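Local coordinates for protein erythrocyte binding antigen 140 (Plasmodium falciparum, PDB 4GF2) that probably binds a receptor on the host erythrocyte surface during parasite invasion, through a region that carries two Duffy-binding-like domains, at residues K324-A329 against C340-R345; L11-I16 against I45-N50; E209-G214 against C281-T286. The protein carries 3 engineered substitutions. All coordinates share one frame; numbering follows the deposited sequence.

Interaction 1 (K324-A329 against C340-R345); sequences KSWNCA and CEPPRR. Engineered in segment 324-329: Ala329 (natural residue Thr).
With chi1 at -76°, Trp326 sets its CG anti to the carbonyl carbon and lays the indole across Pro342 and Pro343, while Asn327, CG anti to the backbone N (chi1 175°), sends its amide alongside the extended chain of Glu341. Both prolines lie over the same face of the indole. Pro343 CD stands 3.4 Å from the centroid of the Trp326 five-membered ring, and Pro342 CA 3.5 Å from that of its six-membered ring. These are CH-pi contacts, and proline suits them because its nitrogen polarises the C-H bonds on both neighbouring carbons. Asn327 and Glu341 form a single antiparallel, hydrogen-bonded bridge. Asn327 N uses a lone pair of Glu341 O in the carbonyl plane at 3.2 Å, whereas Glu341 N reaches Asn327 O at 2.8 Å from above its plane. Asn327 ND2 adds a weak bond to Glu341 OE1, and OD1 of the same amide accepts from the N of engineered Ala329, an Asx turn. One residue along, Cys328 SG and Cys340 SG join at 2.0 Å. Trp326 NE1 bonds Asp489, and Gln346 NE2 gives Glu341 O a second donor. A disulfide, hydrogen bonds and CH-pi contacts thus hold this loop of the second Duffy-binding-like domain to the start of helix 343-346, whose N-cap is Pro342.

Interaction 2 (L11-I16 against I45-N50); sequences LFACGI and IANFLN
In the N-terminal Duffy-binding-like domain, the last turn of helix 4-14 meets the short, weakly bonded helix 46-49, and Asn47 shows how the two fit. Its chi1 of -66° puts CG anti to the carbonyl carbon, so that from CB the chain bends toward helix 4-14. CG comes 4.2 Å from Ala13 CB. The amide then divides: OD1 turns to the Ala13 methyl, with CB at 3.6 Å, and also takes a weak hydrogen bond from His10 ND1, whereas ND2 points to the sulfur, 3.7 Å from Cys14 SG. Asparagine suits this place because OD1 can take the weak bond from His10 while its flat amide still lies against the Ala13 methyl and the sulfur. No hydrogen bond crosses between the segments themselves; small residues let the backbones come close instead. Ala13 and Ala46 touch through their CB atoms at 4.1 Å, and Asn50 ND2 also approaches the Ala13 methyl. Cys14 SG is covalently joined to Cys44, which ties the end of helix 4-14 to the residue just before Ile45, leading into helix 46-49. Gly15, the first residue past helix 4-14, has a positive phi, a conformation that would press a side chain on the preceding carbonyl and so calls for glycine. Tightest of all, Ala46 CB lies 3.1 Å from Ala13 O, in the last turn of helix 4-14.

Interaction 3 (E209-G214 against C281-T286); sequences EACFGG and CRYTAT
A disulfide lies across the face of a tyrosine ring: Cys211 SG sits over the centre of Tyr283, 3.7 Å from the ring centroid and 14° off the normal, a sulfur-aromatic contact. Its partner Cys281 SG stands over the same face, displaced toward the rim. The tyrosine gets there by a less common first torsion, chi1 67°, which places CG in the crowded position between the backbone N and the carbonyl carbon and folds the ring back beneath the cysteine two residues earlier. The S-S bond of Cys211 and Cys281 is 2.0 Å long, with chi3 92°, close to the relaxed value. The two half-cystines differ: Cys211 holds SG anti to its carbonyl carbon, Cys281 holds it anti to its backbone N. Within the Duffy-binding-like fold this bond ties the short 3-10 segment 209-211, just ahead of the long helix 213-242, to the turn that leads into helix 285-293. Phe212 and Thr284 are the N-cap residues of those helices. The disulfides Cys202-Cys215 and Cys219-Cys279 lie close along the chain. Tyrosine suits its place because its wide face takes both sulfurs while its tip carries on past them. Tyr283 OH comes 3.5 Å from Cys211 CB and 4.1 Å from Phe212 CZ, the two aromatic side chains crossing at about a right angle. Ala210 is small enough for the backbones to close up, its CB 3.6 Å from Cys281 N. Ala210 O lies 3.6 Å from Cys281 CB and also accepts a hydrogen bond from Arg216 NH1.

In the fold
The contacts follow one another along the chain and share no helix or loop. Interaction 2 is a surface contact near the N-terminal end, its centre about 76 Å from that of interaction 1, on the opposite side of the chain's centre; interaction 3 is nearer the middle. Interactions 1 and 3 are partly buried, each with its own disulfide, whose sulfurs lie over a ring in interaction 3, while in interaction 1 only its Cys340 CB touches the indole. In interaction 2 small residues meet and Cys14 bonds Cys44, just before residues 45-50. Interaction 1 alone has hydrogen bonds between its segments. Nested pairs Cys14-Cys44 and Cys25-Cys35 resemble Cys316-Cys349 and Cys328-Cys340, consistent with interactions 1 and 2 occupying related regions.

Interaction 1 (K324-A329 against C340-R345)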
ATOM      1  N   LYS A 324       3.776  11.209  34.187  1.00 76.11           N
ATOM      2  CA  LYS A 324       2.477  11.867  34.171  1.00 71.07           C
ATOM      3  C   LYS A 324       1.527  11.159  35.124  1.00 67.87           C
ATOM      4  O   LYS A 324       1.624   9.948  35.331  1.00 67.59           O
ATOM      5  CB  LYS A 324       1.882  11.881  32.760  1.00 68.39           C
ATOM      6  CG  LYS A 324       2.527  12.891  31.825  1.00 70.50           C
ATOM      7  CD  LYS A 324       1.624  13.220  30.641  1.00 71.56           C
ATOM      8  CE  LYS A 324       2.224  14.327  29.781  1.00 76.66           C
ATOM      9  NZ  LYS A 324       1.322  14.748  28.673  1.00 77.60           N
ATOM     10  N   SER A 325       0.615  11.923  35.711  1.00 67.00           N
ATOM     11  CA  SER A 325      -0.413  11.351  36.561  1.00 67.25           C
ATOM     12  C   SER A 325      -1.443  10.638  35.700  1.00 60.10           C
ATOM     13  O   SER A 325      -1.529  10.869  34.495  1.00 56.14           O
ATOM     14  CB  SER A 325      -1.099  12.444  37.384  1.00 74.25           C
ATOM     15  OG  SER A 325      -0.197  13.035  38.303  1.00 81.96           O
ATOM     16  N   TRP A 326      -2.220   9.762  36.322  1.00 58.60           N
ATOM     17  CA  TRP A 326      -3.368   9.177  35.652  1.00 52.86           C
ATOM     18  C   TRP A 326      -4.411  10.266  35.458  1.00 48.62           C
ATOM     19  O   TRP A 326      -4.597  11.118  36.324  1.00 49.66           O
ATOM     20  CB  TRP A 326      -3.928   8.017  36.472  1.00 52.64           C
ATOM     21  CG  TRP A 326      -3.089   6.787  36.356  1.00 51.77           C
ATOM     22  CD1 TRP A 326      -1.839   6.593  36.870  1.00 52.86           C
ATOM     23  CD2 TRP A 326      -3.431   5.580  35.670  1.00 50.42           C
ATOM     24  NE1 TRP A 326      -1.384   5.338  36.549  1.00 52.28           N
ATOM     25  CE2 TRP A 326      -2.343   4.695  35.811  1.00 50.63           C
ATOM     26  CE3 TRP A 326      -4.554   5.159  34.952  1.00 49.64           C
ATOM     27  CZ2 TRP A 326      -2.345   3.417  35.259  1.00 50.92           C
ATOM     28  CZ3 TRP A 326      -4.554   3.889  34.407  1.00 49.20           C
ATOM     29  CH2 TRP A 326      -3.456   3.033  34.563  1.00 50.63           C
ATOM     30  N   ASN A 327      -5.073  10.245  34.308  1.00 44.16           N
ATOM     31  CA  ASN A 327      -6.062  11.256  33.972  1.00 45.38           C
ATOM     32  C   ASN A 327      -7.479  10.721  34.127  1.00 48.27           C
ATOM     33  O   ASN A 327      -7.925   9.899  33.335  1.00 47.03           O
ATOM     34  CB  ASN A 327      -5.835  11.750  32.542  1.00 43.94           C
ATOM     35  CG  ASN A 327      -6.899  12.727  32.083  1.00 46.63           C
ATOM     36  OD1 ASN A 327      -7.637  13.290  32.890  1.00 51.46           O
ATOM     37  ND2 ASN A 327      -6.983  12.934  30.776  1.00 44.29           N
ATOM     38  N   CYS A 328      -8.180  11.200  35.150  1.00 51.97           N
ATOM     39  CA  CYS A 328      -9.554  10.779  35.415  1.00 52.49           C
ATOM     40  C   CYS A 328     -10.538  11.925  35.179  1.00 54.11           C
ATOM     41  O   CYS A 328     -11.615  11.946  35.772  1.00 55.46           O
ATOM     42  CB  CYS A 328      -9.702  10.302  36.867  1.00 53.67           C
ATOM     43  SG  CYS A 328      -8.471   9.096  37.438  1.00 69.68           S
ATOM     44  N   ALA A 329     -10.177  12.874  34.319  1.00 52.52           N
ATOM     45  CA  ALA A 329     -10.983  14.086  34.164  1.00 51.72           C
ATOM     46  C   ALA A 329     -11.048  14.625  32.732  1.00 54.10           C
ATOM     47  O   ALA A 329     -11.259  15.818  32.527  1.00 57.89           O
ATOM     48  CB  ALA A 329     -10.465  15.167  35.100  1.00 50.02           C
ATOM     49  N   CYS A 340      -9.953   6.001  34.245  1.00 48.00           N
ATOM     50  CA  CYS A 340      -8.679   6.686  34.429  1.00 47.52           C
ATOM     51  C   CYS A 340      -7.713   6.295  33.315  1.00 45.37           C
ATOM     52  O   CYS A 340      -7.322   5.135  33.189  1.00 45.83           O
ATOM     53  CB  CYS A 340      -8.089   6.364  35.803  1.00 48.94           C
ATOM     54  SG  CYS A 340      -8.976   7.141  37.175  1.00 65.52           S
ATOM     55  N   GLU A 341      -7.337   7.274  32.504  1.00 43.29           N
ATOM     56  CA  GLU A 341      -6.444   7.040  31.379  1.00 42.94           C
ATOM     57  C   GLU A 341      -5.031   6.771  31.883  1.00 41.84           C
ATOM     58  O   GLU A 341      -4.511   7.524  32.699  1.00 41.24           O
ATOM     59  CB  GLU A 341      -6.455   8.255  30.452  1.00 45.84           C
ATOM     60  CG  GLU A 341      -5.703   8.070  29.148  1.00 46.68           C
ATOM     61  CD  GLU A 341      -5.755   9.311  28.276  1.00 46.11           C
ATOM     62  OE1 GLU A 341      -6.253  10.355  28.754  1.00 45.92           O
ATOM     63  OE2 GLU A 341      -5.300   9.245  27.114  1.00 45.51           O
ATOM     64  N   PRO A 342      -4.409   5.681  31.413  1.00 42.41           N
ATOM     65  CA  PRO A 342      -3.023   5.417  31.812  1.00 44.61           C
ATOM     66  C   PRO A 342      -2.065   6.412  31.169  1.00 45.06           C
ATOM     67  O   PRO A 342      -2.291   6.821  30.030  1.00 45.54           O
ATOM     68  CB  PRO A 342      -2.758   4.007  31.266  1.00 44.06           C
ATOM     69  CG  PRO A 342      -4.102   3.435  30.963  1.00 42.91           C
ATOM     70  CD  PRO A 342      -4.964   4.590  30.598  1.00 41.69           C
ATOM     71  N   PRO A 343      -1.012   6.809  31.895  1.00 44.32           N
ATOM     72  CA  PRO A 343       0.015   7.681  31.314  1.00 44.59           C
ATOM     73  C   PRO A 343       0.535   7.143  29.986  1.00 46.07           C
ATOM     74  O   PRO A 343       0.791   7.906  29.056  1.00 47.98           O
ATOM     75  CB  PRO A 343       1.116   7.660  32.371  1.00 45.27           C
ATOM     76  CG  PRO A 343       0.384   7.454  33.659  1.00 46.57           C
ATOM     77  CD  PRO A 343      -0.789   6.570  33.333  1.00 45.35           C
ATOM     78  N   ARG A 344       0.687   5.826  29.910  1.00 45.67           N
ATOM     79  CA  ARG A 344       1.134   5.163  28.696  1.00 44.44           C
ATOM     80  C   ARG A 344       0.197   5.474  27.528  1.00 42.92           C
ATOM     81  O   ARG A 344       0.644   5.682  26.404  1.00 43.36           O
ATOM     82  CB  ARG A 344       1.210   3.652  28.939  1.00 43.94           C
ATOM     83  CG  ARG A 344       1.646   2.826  27.739  1.00 41.50           C
ATOM     84  CD  ARG A 344       1.315   1.354  27.947  1.00 41.22           C
ATOM     85  NE  ARG A 344      -0.068   1.178  28.382  1.00 40.58           N
ATOM     86  CZ  ARG A 344      -1.130   1.326  27.595  1.00 40.18           C
ATOM     87  NH1 ARG A 344      -0.984   1.650  26.313  1.00 39.51           N
ATOM     88  NH2 ARG A 344      -2.345   1.154  28.093  1.00 41.61           N
ATOM     89  N   ARG A 345      -1.105   5.516  27.796  1.00 40.92           N
ATOM     90  CA  ARG A 345      -2.092   5.808  26.758  1.00 37.54           C
ATOM     91  C   ARG A 345      -2.060   7.282  26.365  1.00 38.42           C
ATOM     92  O   ARG A 345      -2.282   7.631  25.204  1.00 39.21           O
ATOM     93  CB  ARG A 345      -3.492   5.418  27.233  1.00 35.82           C
ATOM     94  CG  ARG A 345      -4.627   5.886  26.323  1.00 35.80           C
ATOM     95  CD  ARG A 345      -4.548   5.262  24.940  1.00 36.69           C
ATOM     96  NE  ARG A 345      -5.606   5.759  24.060  1.00 37.38           N
ATOM     97  CZ  ARG A 345      -5.521   6.861  23.321  1.00 38.07           C
ATOM     98  NH1 ARG A 345      -4.425   7.607  23.339  1.00 37.72           N
ATOM     99  NH2 ARG A 345      -6.538   7.223  22.556  1.00 38.69           N
TER

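Interaction 2 (L11-I16 against I45-N50)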
ATOM      1  N   LEU A  11     -10.017  11.355 -44.880  1.00 58.88           N
ATOM      2  CA  LEU A  11      -9.449  11.646 -43.571  1.00 58.44           C
ATOM      3  C   LEU A  11     -10.460  11.419 -42.454  1.00 58.71           C
ATOM      4  O   LEU A  11     -10.171  10.729 -41.479  1.00 54.42           O
ATOM      5  CB  LEU A  11      -8.936  13.087 -43.522  1.00 62.72           C
ATOM      6  CG  LEU A  11      -7.533  13.306 -44.089  1.00 63.99           C
ATOM      7  CD1 LEU A  11      -7.289  14.777 -44.390  1.00 68.63           C
ATOM      8  CD2 LEU A  11      -6.490  12.783 -43.115  1.00 60.26           C
ATOM      9  N   PHE A  12     -11.645  12.000 -42.598  1.00 64.82           N
ATOM     10  CA  PHE A  12     -12.652  11.924 -41.544  1.00 69.95           C
ATOM     11  C   PHE A  12     -13.333  10.563 -41.484  1.00 66.50           C
ATOM     12  O   PHE A  12     -13.875  10.185 -40.448  1.00 65.48           O
ATOM     13  CB  PHE A  12     -13.688  13.039 -41.704  1.00 82.05           C
ATOM     14  CG  PHE A  12     -13.173  14.394 -41.317  1.00 90.44           C
ATOM     15  CD1 PHE A  12     -12.926  14.697 -39.989  1.00 92.03           C
ATOM     16  CD2 PHE A  12     -12.927  15.360 -42.277  1.00 96.41           C
ATOM     17  CE1 PHE A  12     -12.446  15.938 -39.624  1.00 95.56           C
ATOM     18  CE2 PHE A  12     -12.449  16.606 -41.918  1.00 99.94           C
ATOM     19  CZ  PHE A  12     -12.207  16.895 -40.590  1.00 99.23           C
ATOM     20  N   ALA A  13     -13.306   9.825 -42.587  1.00 65.25           N
ATOM     21  CA  ALA A  13     -13.868   8.481 -42.600  1.00 65.65           C
ATOM     22  C   ALA A  13     -13.197   7.635 -41.518  1.00 63.25           C
ATOM     23  O   ALA A  13     -13.852   6.863 -40.821  1.00 64.53           O
ATOM     24  CB  ALA A  13     -13.692   7.842 -43.967  1.00 66.03           C
ATOM     25  N   CYS A  14     -11.885   7.795 -41.374  1.00 59.83           N
ATOM     26  CA  CYS A  14     -11.139   7.080 -40.345  1.00 56.01           C
ATOM     27  C   CYS A  14     -11.118   7.883 -39.050  1.00 52.29           C
ATOM     28  O   CYS A  14     -11.182   7.321 -37.959  1.00 49.81           O
ATOM     29  CB  CYS A  14      -9.712   6.798 -40.815  1.00 54.92           C
ATOM     30  SG  CYS A  14      -9.607   5.660 -42.217  1.00 48.31           S
ATOM     31  N   GLY A  15     -11.024   9.202 -39.179  1.00 51.20           N
ATOM     32  CA  GLY A  15     -11.095  10.083 -38.030  1.00 50.76           C
ATOM     33  C   GLY A  15      -9.759  10.336 -37.359  1.00 49.18           C
ATOM     34  O   GLY A  15      -8.797   9.597 -37.555  1.00 46.44           O
ATOM     35  N   ILE A  16      -9.708  11.399 -36.563  1.00 52.58           N
ATOM     36  CA  ILE A  16      -8.515  11.743 -35.801  1.00 53.95           C
ATOM     37  C   ILE A  16      -8.125  10.585 -34.891  1.00 50.09           C
ATOM     38  O   ILE A  16      -8.984   9.871 -34.380  1.00 49.79           O
ATOM     39  CB  ILE A  16      -8.739  12.998 -34.935  1.00 61.48           C
ATOM     40  CG1 ILE A  16      -9.288  14.147 -35.784  1.00 71.87           C
ATOM     41  CG2 ILE A  16      -7.442  13.417 -34.255  1.00 57.74           C
ATOM     42  CD1 ILE A  16     -10.718  14.532 -35.438  1.00 80.39           C
ATOM     43  N   ILE A  45      -9.176   2.069 -42.094  1.00 45.82           N
ATOM     44  CA  ILE A  45      -9.789   1.064 -42.956  1.00 48.91           C
ATOM     45  C   ILE A  45     -11.232   1.391 -43.352  1.00 52.39           C
ATOM     46  O   ILE A  45     -11.809   0.725 -44.207  1.00 54.66           O
ATOM     47  CB  ILE A  45      -9.772  -0.309 -42.267  1.00 49.46           C
ATOM     48  CG1 ILE A  45     -10.622  -0.267 -40.995  1.00 49.49           C
ATOM     49  CG2 ILE A  45      -8.346  -0.705 -41.943  1.00 48.51           C
ATOM     50  CD1 ILE A  45     -10.658  -1.573 -40.241  1.00 48.97           C
ATOM     51  N   ALA A  46     -11.806   2.418 -42.734  1.00 52.48           N
ATOM     52  CA  ALA A  46     -13.198   2.783 -42.974  1.00 54.40           C
ATOM     53  C   ALA A  46     -13.508   2.919 -44.461  1.00 56.80           C
ATOM     54  O   ALA A  46     -14.591   2.547 -44.912  1.00 61.36           O
ATOM     55  CB  ALA A  46     -13.528   4.082 -42.256  1.00 53.16           C
ATOM     56  N   ASN A  47     -12.561   3.452 -45.225  1.00 54.12           N
ATOM     57  CA  ASN A  47     -12.803   3.729 -46.637  1.00 56.72           C
ATOM     58  C   ASN A  47     -13.204   2.491 -47.426  1.00 59.72           C
ATOM     59  O   ASN A  47     -13.956   2.587 -48.394  1.00 64.37           O
ATOM     60  CB  ASN A  47     -11.587   4.398 -47.272  1.00 55.41           C
ATOM     61  CG  ASN A  47     -11.326   5.771 -46.698  1.00 55.68           C
ATOM     62  OD1 ASN A  47     -12.070   6.717 -46.967  1.00 57.95           O
ATOM     63  ND2 ASN A  47     -10.274   5.892 -45.895  1.00 53.98           N
ATOM     64  N   PHE A  48     -12.711   1.331 -47.006  1.00 57.67           N
ATOM     65  CA  PHE A  48     -13.100   0.073 -47.634  1.00 61.04           C
ATOM     66  C   PHE A  48     -14.616  -0.127 -47.576  1.00 67.32           C
ATOM     67  O   PHE A  48     -15.210  -0.693 -48.492  1.00 72.94           O
ATOM     68  CB  PHE A  48     -12.403  -1.105 -46.954  1.00 58.18           C
ATOM     69  CG  PHE A  48     -10.957  -1.247 -47.319  1.00 54.87           C
ATOM     70  CD1 PHE A  48     -10.585  -1.573 -48.614  1.00 56.30           C
ATOM     71  CD2 PHE A  48      -9.966  -1.071 -46.367  1.00 50.85           C
ATOM     72  CE1 PHE A  48      -9.253  -1.710 -48.957  1.00 54.14           C
ATOM     73  CE2 PHE A  48      -8.633  -1.207 -46.703  1.00 48.42           C
ATOM     74  CZ  PHE A  48      -8.275  -1.529 -48.001  1.00 50.10           C
ATOM     75  N   LEU A  49     -15.236   0.342 -46.497  1.00 66.45           N
ATOM     76  CA  LEU A  49     -16.670   0.151 -46.292  1.00 69.73           C
ATOM     77  C   LEU A  49     -17.515   1.169 -47.047  1.00 72.27           C
ATOM     78  O   LEU A  49     -18.724   0.997 -47.182  1.00 77.01           O
ATOM     79  CB  LEU A  49     -17.000   0.220 -44.802  1.00 69.45           C
ATOM     80  CG  LEU A  49     -16.387  -0.892 -43.952  1.00 67.68           C
ATOM     81  CD1 LEU A  49     -16.485  -0.553 -42.473  1.00 68.62           C
ATOM     82  CD2 LEU A  49     -17.071  -2.220 -44.243  1.00 69.13           C
ATOM     83  N   ASN A  50     -16.885   2.231 -47.538  1.00 69.37           N
ATOM     84  CA  ASN A  50     -17.606   3.261 -48.276  1.00 71.78           C
ATOM     85  C   ASN A  50     -17.571   3.032 -49.782  1.00 72.12           C
ATOM     86  O   ASN A  50     -18.058   3.858 -50.552  1.00 75.01           O
ATOM     87  CB  ASN A  50     -17.032   4.638 -47.954  1.00 71.03           C
ATOM     88  CG  ASN A  50     -17.176   5.000 -46.492  1.00 69.97           C
ATOM     89  OD1 ASN A  50     -18.145   4.616 -45.838  1.00 71.48           O
ATOM     90  ND2 ASN A  50     -16.206   5.737 -45.969  1.00 66.95           N
TER

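Interaction 3 (E209-G214 against C281-T286)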
ATOM      1  N   GLU A 209      11.380  12.665   1.308  1.00 51.94           N
ATOM      2  CA  GLU A 209      10.508  13.043   0.197  1.00 51.59           C
ATOM      3  C   GLU A 209       9.471  11.962  -0.093  1.00 49.58           C
ATOM      4  O   GLU A 209       8.319  12.262  -0.397  1.00 49.53           O
ATOM      5  CB  GLU A 209      11.323  13.314  -1.072  1.00 52.64           C
ATOM      6  CG  GLU A 209      12.084  14.629  -1.070  1.00 54.77           C
ATOM      7  CD  GLU A 209      13.510  14.481  -0.580  1.00 56.02           C
ATOM      8  OE1 GLU A 209      13.779  13.546   0.207  1.00 55.32           O
ATOM      9  OE2 GLU A 209      14.364  15.296  -0.988  1.00 58.55           O
ATOM     10  N   ALA A 210       9.884  10.704   0.006  1.00 47.29           N
ATOM     11  CA  ALA A 210       8.997   9.585  -0.296  1.00 45.84           C
ATOM     12  C   ALA A 210       7.892   9.445   0.741  1.00 45.92           C
ATOM     13  O   ALA A 210       6.994   8.624   0.585  1.00 44.47           O
ATOM     14  CB  ALA A 210       9.791   8.297  -0.390  1.00 45.30           C
ATOM     15  N   CYS A 211       7.958  10.246   1.800  1.00 46.79           N
ATOM     16  CA  CYS A 211       6.933  10.223   2.833  1.00 46.88           C
ATOM     17  C   CYS A 211       5.785  11.186   2.517  1.00 47.06           C
ATOM     18  O   CYS A 211       4.836  11.292   3.289  1.00 46.73           O
ATOM     19  CB  CYS A 211       7.542  10.560   4.198  1.00 46.54           C
ATOM     20  SG  CYS A 211       8.999   9.567   4.643  1.00 52.32           S
ATOM     21  N   PHE A 212       5.861  11.875   1.380  1.00 47.06           N
ATOM     22  CA  PHE A 212       4.835  12.851   1.022  1.00 48.40           C
ATOM     23  C   PHE A 212       4.336  12.690  -0.413  1.00 46.64           C
ATOM     24  O   PHE A 212       5.055  12.201  -1.286  1.00 47.75           O
ATOM     25  CB  PHE A 212       5.361  14.269   1.241  1.00 51.30           C
ATOM     26  CG  PHE A 212       5.861  14.512   2.631  1.00 54.53           C
ATOM     27  CD1 PHE A 212       4.975  14.760   3.667  1.00 56.92           C
ATOM     28  CD2 PHE A 212       7.217  14.480   2.910  1.00 55.48           C
ATOM     29  CE1 PHE A 212       5.433  14.976   4.956  1.00 57.71           C
ATOM     30  CE2 PHE A 212       7.681  14.696   4.196  1.00 56.28           C
ATOM     31  CZ  PHE A 212       6.788  14.944   5.218  1.00 57.22           C
ATOM     32  N   GLY A 213       3.096  13.118  -0.637  1.00 45.28           N
ATOM     33  CA  GLY A 213       2.423  12.947  -1.913  1.00 46.14           C
ATOM     34  C   GLY A 213       3.200  13.382  -3.143  1.00 49.90           C
ATOM     35  O   GLY A 213       3.087  12.762  -4.198  1.00 50.37           O
ATOM     36  N   GLY A 214       3.980  14.450  -3.026  1.00 53.52           N
ATOM     37  CA  GLY A 214       4.751  14.944  -4.155  1.00 55.30           C
ATOM     38  C   GLY A 214       5.560  13.840  -4.814  1.00 52.59           C
ATOM     39  O   GLY A 214       5.642  13.758  -6.040  1.00 51.56           O
ATOM     40  N   CYS A 281       9.408   5.510   1.899  1.00 50.60           N
ATOM     41  CA  CYS A 281       9.505   6.447   3.009  1.00 48.02           C
ATOM     42  C   CYS A 281      10.333   5.797   4.113  1.00 46.03           C
ATOM     43  O   CYS A 281       9.923   4.800   4.711  1.00 43.65           O
ATOM     44  CB  CYS A 281       8.114   6.825   3.521  1.00 49.06           C
ATOM     45  SG  CYS A 281       8.118   7.781   5.066  1.00 53.12           S
ATOM     46  N   ARG A 282      11.500   6.367   4.382  1.00 49.90           N
ATOM     47  CA  ARG A 282      12.483   5.706   5.233  1.00 57.93           C
ATOM     48  C   ARG A 282      12.122   5.672   6.718  1.00 61.83           C
ATOM     49  O   ARG A 282      12.719   4.906   7.473  1.00 67.54           O
ATOM     50  CB  ARG A 282      13.869   6.322   5.018  1.00 63.83           C
ATOM     51  CG  ARG A 282      14.498   5.888   3.701  1.00 67.17           C
ATOM     52  CD  ARG A 282      15.753   6.670   3.349  1.00 70.68           C
ATOM     53  NE  ARG A 282      16.224   6.325   2.009  1.00 73.06           N
ATOM     54  CZ  ARG A 282      17.234   6.921   1.381  1.00 75.41           C
ATOM     55  NH1 ARG A 282      17.904   7.908   1.963  1.00 77.60           N
ATOM     56  NH2 ARG A 282      17.574   6.527   0.163  1.00 74.84           N
ATOM     57  N   TYR A 283      11.154   6.478   7.147  1.00 49.73           N
ATOM     58  CA  TYR A 283      10.719   6.408   8.540  1.00 44.47           C
ATOM     59  C   TYR A 283       9.427   5.602   8.716  1.00 42.71           C
ATOM     60  O   TYR A 283       8.859   5.560   9.807  1.00 43.76           O
ATOM     61  CB  TYR A 283      10.653   7.799   9.212  1.00 42.39           C
ATOM     62  CG  TYR A 283       9.608   8.782   8.723  1.00 41.50           C
ATOM     63  CD1 TYR A 283       8.271   8.423   8.591  1.00 39.78           C
ATOM     64  CD2 TYR A 283       9.960  10.097   8.446  1.00 42.66           C
ATOM     65  CE1 TYR A 283       7.325   9.338   8.162  1.00 40.91           C
ATOM     66  CE2 TYR A 283       9.024  11.016   8.020  1.00 43.52           C
ATOM     67  CZ  TYR A 283       7.710  10.635   7.881  1.00 43.88           C
ATOM     68  OH  TYR A 283       6.781  11.557   7.455  1.00 47.42           O
ATOM     69  N   THR A 284       8.982   4.951   7.643  1.00 41.62           N
ATOM     70  CA  THR A 284       7.925   3.949   7.737  1.00 42.93           C
ATOM     71  C   THR A 284       8.289   2.679   6.969  1.00 42.57           C
ATOM     72  O   THR A 284       8.584   1.651   7.572  1.00 41.57           O
ATOM     73  CB  THR A 284       6.555   4.470   7.234  1.00 47.40           C
ATOM     74  OG1 THR A 284       6.743   5.476   6.231  1.00 53.98           O
ATOM     75  CG2 THR A 284       5.761   5.058   8.382  1.00 44.66           C
ATOM     76  N   ALA A 285       8.284   2.756   5.642  1.00 44.27           N
ATOM     77  CA  ALA A 285       8.426   1.569   4.807  1.00 45.44           C
ATOM     78  C   ALA A 285       9.723   0.818   5.093  1.00 47.35           C
ATOM     79  O   ALA A 285       9.717  -0.397   5.293  1.00 49.29           O
ATOM     80  CB  ALA A 285       8.353   1.948   3.341  1.00 45.91           C
ATOM     81  N   THR A 286      10.834   1.544   5.116  1.00 47.92           N
ATOM     82  CA  THR A 286      12.140   0.930   5.328  1.00 50.63           C
ATOM     83  C   THR A 286      12.195   0.119   6.627  1.00 52.23           C
ATOM     84  O   THR A 286      12.650  -1.022   6.630  1.00 55.09           O
ATOM     85  CB  THR A 286      13.256   1.990   5.338  1.00 51.30           C
ATOM     86  OG1 THR A 286      13.265   2.682   4.084  1.00 51.54           O
ATOM     87  CG2 THR A 286      14.613   1.341   5.562  1.00 54.00           C
TER